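Local coordinates for putative uncharacterized protein (Ustilago maydis, PDB 4GNX), which binds single-stranded DNA as a subunit of replication protein A, using OB-fold domains, and probably protects the strand during DNA replication and repair, at residues 130-136 against 201-206. Residues are numbered along the deposited sequence; the frame is centred on the assembly and turned at random.
Sequences VEANQQC and FKGVKV. Unlike the reference sequence in segment 130-136: Gln135 (reference Thr). With nucleotides of chain G.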
# COMPACT_ATOMS: atom_id res chain seq x y z
N VAL C 130 10.85 12.67 10.01
CA VAL C 130 9.48 12.32 9.63
C VAL C 130 9.51 11.52 8.33
O VAL C 130 10.24 11.87 7.40
CB VAL C 130 8.62 13.58 9.37
CG1 VAL C 130 7.20 13.20 8.94
CG2 VAL C 130 8.60 14.49 10.59
N GLU C 131 8.73 10.45 8.25
CA GLU C 131 8.71 9.64 7.04
C GLU C 131 7.73 10.17 6.00
O GLU C 131 6.76 10.86 6.33
CB GLU C 131 8.44 8.18 7.36
CG GLU C 131 7.29 7.97 8.32
CD GLU C 131 7.52 6.77 9.22
OE1 GLU C 131 7.80 5.67 8.69
OE2 GLU C 131 7.41 6.93 10.46
N ALA C 132 8.01 9.84 4.74
CA ALA C 132 7.24 10.34 3.61
C ALA C 132 5.75 9.97 3.69
O ALA C 132 5.35 9.12 4.49
CB ALA C 132 7.85 9.87 2.30
N ASN C 133 4.95 10.62 2.85
CA ASN C 133 3.49 10.52 2.86
C ASN C 133 2.82 10.54 4.25
O ASN C 133 1.93 9.75 4.54
CB ASN C 133 3.02 9.32 2.01
CG ASN C 133 3.16 9.55 0.51
OD1 ASN C 133 3.02 10.68 0.02
ND2 ASN C 133 3.43 8.49 -0.23
N GLN C 134 3.27 11.45 5.10
CA GLN C 134 2.68 11.60 6.42
C GLN C 134 2.32 13.04 6.79
O GLN C 134 2.94 14.00 6.31
CB GLN C 134 3.58 10.99 7.49
CG GLN C 134 3.33 9.51 7.70
CD GLN C 134 3.53 9.10 9.15
OE1 GLN C 134 4.55 9.41 9.76
NE2 GLN C 134 2.54 8.39 9.70
N GLN C 135 1.30 13.16 7.64
CA GLN C 135 0.78 14.44 8.14
C GLN C 135 1.77 15.03 9.13
O GLN C 135 2.34 14.30 9.93
CB GLN C 135 -0.55 14.26 8.87
CG GLN C 135 -1.46 13.18 8.30
CD GLN C 135 -1.97 13.51 6.91
OE1 GLN C 135 -1.30 14.21 6.14
NE2 GLN C 135 -3.17 13.02 6.59
N CYS C 136 1.92 16.35 9.08
CA CYS C 136 2.89 17.05 9.91
C CYS C 136 2.53 18.54 10.02
O CYS C 136 1.85 19.08 9.14
CB CYS C 136 4.30 16.81 9.35
SG CYS C 136 5.37 18.24 9.13
N PHE C 201 1.40 26.09 9.21
CA PHE C 201 0.73 25.02 8.49
C PHE C 201 0.25 23.88 9.38
O PHE C 201 1.00 23.35 10.21
CB PHE C 201 1.65 24.48 7.41
CG PHE C 201 1.88 25.44 6.28
CD1 PHE C 201 2.88 26.40 6.36
CD2 PHE C 201 1.09 25.39 5.14
CE1 PHE C 201 3.09 27.30 5.32
CE2 PHE C 201 1.30 26.28 4.10
CZ PHE C 201 2.30 27.24 4.19
N LYS C 202 -1.03 23.51 9.20
CA LYS C 202 -1.62 22.34 9.86
C LYS C 202 -1.90 21.23 8.85
O LYS C 202 -2.50 21.47 7.80
CB LYS C 202 -2.89 22.70 10.64
CG LYS C 202 -3.02 21.99 11.98
CD LYS C 202 -3.70 20.64 11.86
CE LYS C 202 -2.94 19.56 12.62
NZ LYS C 202 -2.64 19.94 14.02
N GLY C 203 -1.44 20.02 9.17
CA GLY C 203 -1.67 18.84 8.34
C GLY C 203 -1.12 18.98 6.94
O GLY C 203 -1.86 19.25 6.00
N VAL C 204 0.19 18.81 6.81
CA VAL C 204 0.87 18.98 5.54
C VAL C 204 1.55 17.66 5.18
O VAL C 204 1.99 16.94 6.07
CB VAL C 204 1.87 20.15 5.67
CG1 VAL C 204 2.94 20.12 4.58
CG2 VAL C 204 1.12 21.46 5.63
N LYS C 205 1.59 17.33 3.89
CA LYS C 205 2.21 16.08 3.43
C LYS C 205 3.71 16.23 3.30
O LYS C 205 4.19 17.20 2.73
CB LYS C 205 1.63 15.62 2.10
CG LYS C 205 2.00 14.18 1.76
CD LYS C 205 1.66 13.77 0.33
CE LYS C 205 2.36 14.65 -0.71
NZ LYS C 205 2.07 14.18 -2.09
N VAL C 206 4.45 15.26 3.84
CA VAL C 206 5.90 15.20 3.69
C VAL C 206 6.30 14.32 2.49
O VAL C 206 6.08 13.11 2.49
CB VAL C 206 6.58 14.66 4.97
CG1 VAL C 206 8.07 14.44 4.74
CG2 VAL C 206 6.33 15.59 6.14
P DT G 6 -1.26 13.79 -3.76
OP1 DT G 6 -0.86 12.37 -3.61
OP2 DT G 6 -0.64 14.82 -2.88
O5' DT G 6 -1.02 14.20 -5.28
C5' DT G 6 -1.26 13.27 -6.36
C4' DT G 6 -1.66 13.99 -7.63
O4' DT G 6 -2.80 14.85 -7.38
C3' DT G 6 -0.58 14.87 -8.26
O3' DT G 6 -0.50 14.59 -9.66
C2' DT G 6 -1.03 16.29 -7.96
C1' DT G 6 -2.54 16.18 -7.79
N1 DT G 6 -3.10 17.09 -6.76
C2 DT G 6 -3.98 18.07 -7.14
O2 DT G 6 -4.32 18.25 -8.30
N3 DT G 6 -4.44 18.85 -6.11
C4 DT G 6 -4.12 18.75 -4.77
O4 DT G 6 -4.62 19.53 -3.96
C5 DT G 6 -3.20 17.69 -4.44
C7 DT G 6 -2.80 17.50 -3.01
C6 DT G 6 -2.74 16.92 -5.44
P DT G 7 0.87 13.95 -10.19
OP1 DT G 7 0.67 13.47 -11.58
OP2 DT G 7 1.35 13.00 -9.14
O5' DT G 7 1.82 15.23 -10.20
C5' DT G 7 1.48 16.39 -11.00
C4' DT G 7 2.60 17.41 -10.96
O4' DT G 7 2.75 17.94 -9.63
C3' DT G 7 3.98 16.89 -11.35
O3' DT G 7 4.68 17.95 -12.00
C2' DT G 7 4.62 16.56 -10.01
C1' DT G 7 4.04 17.64 -9.12
N1 DT G 7 3.88 17.30 -7.69
C2 DT G 7 4.33 18.22 -6.77
O2 DT G 7 4.88 19.26 -7.07
N3 DT G 7 4.11 17.86 -5.46
C4 DT G 7 3.50 16.72 -4.99
O4 DT G 7 3.37 16.53 -3.79
C5 DT G 7 3.05 15.80 -6.02
C7 DT G 7 2.38 14.53 -5.61
C6 DT G 7 3.25 16.14 -7.30
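Gln134 and Cys136 bond with Val206 and Val204 where strand 135-152 begins, an antiparallel backbone contact that joins this first strand of an OB domain to strand 198-207, one of the pairings by which such a barrel curls round. The join exemplifies how a strand pairing of the barrel can carry a DNA-binding side chain. Val204 N donates to Cys136 O at 2.9 Å, and Val206 N to Gln134 O at 3.2 Å. Asn133 N adds a weak link to Val206 O just ahead of the strand, bent to 127° at the hydrogen.

On one side Val206 supplies the apolar filling: its CG2 branch, turned beside its own backbone N, touches Val130 CG1 at 3.8 Å and also meets Cys136 CB. The chain corner at Gly203 is tied down by Asp137, which also forms a salt bridge with Lys202.

Lys205 leaves by another route. Its side chain starts extended, bends at chi3 (59°) and runs alongside Asn133, whose OD1 lies 3.4 Å from Lys205 CD. The ammonium then forks between two nucleotides of chain G: Lys205 NZ donates hydrogen bonds to phosphate oxygen OP2 of DT6 at 2.9 Å and base oxygen O4 of DT7 at 3.2 Å. One lysine thus reaches both backbone and base, and probably adds charge attraction to the phosphate; bonds at Val204 and Val206, with its own backbone bond to Ser215, position it.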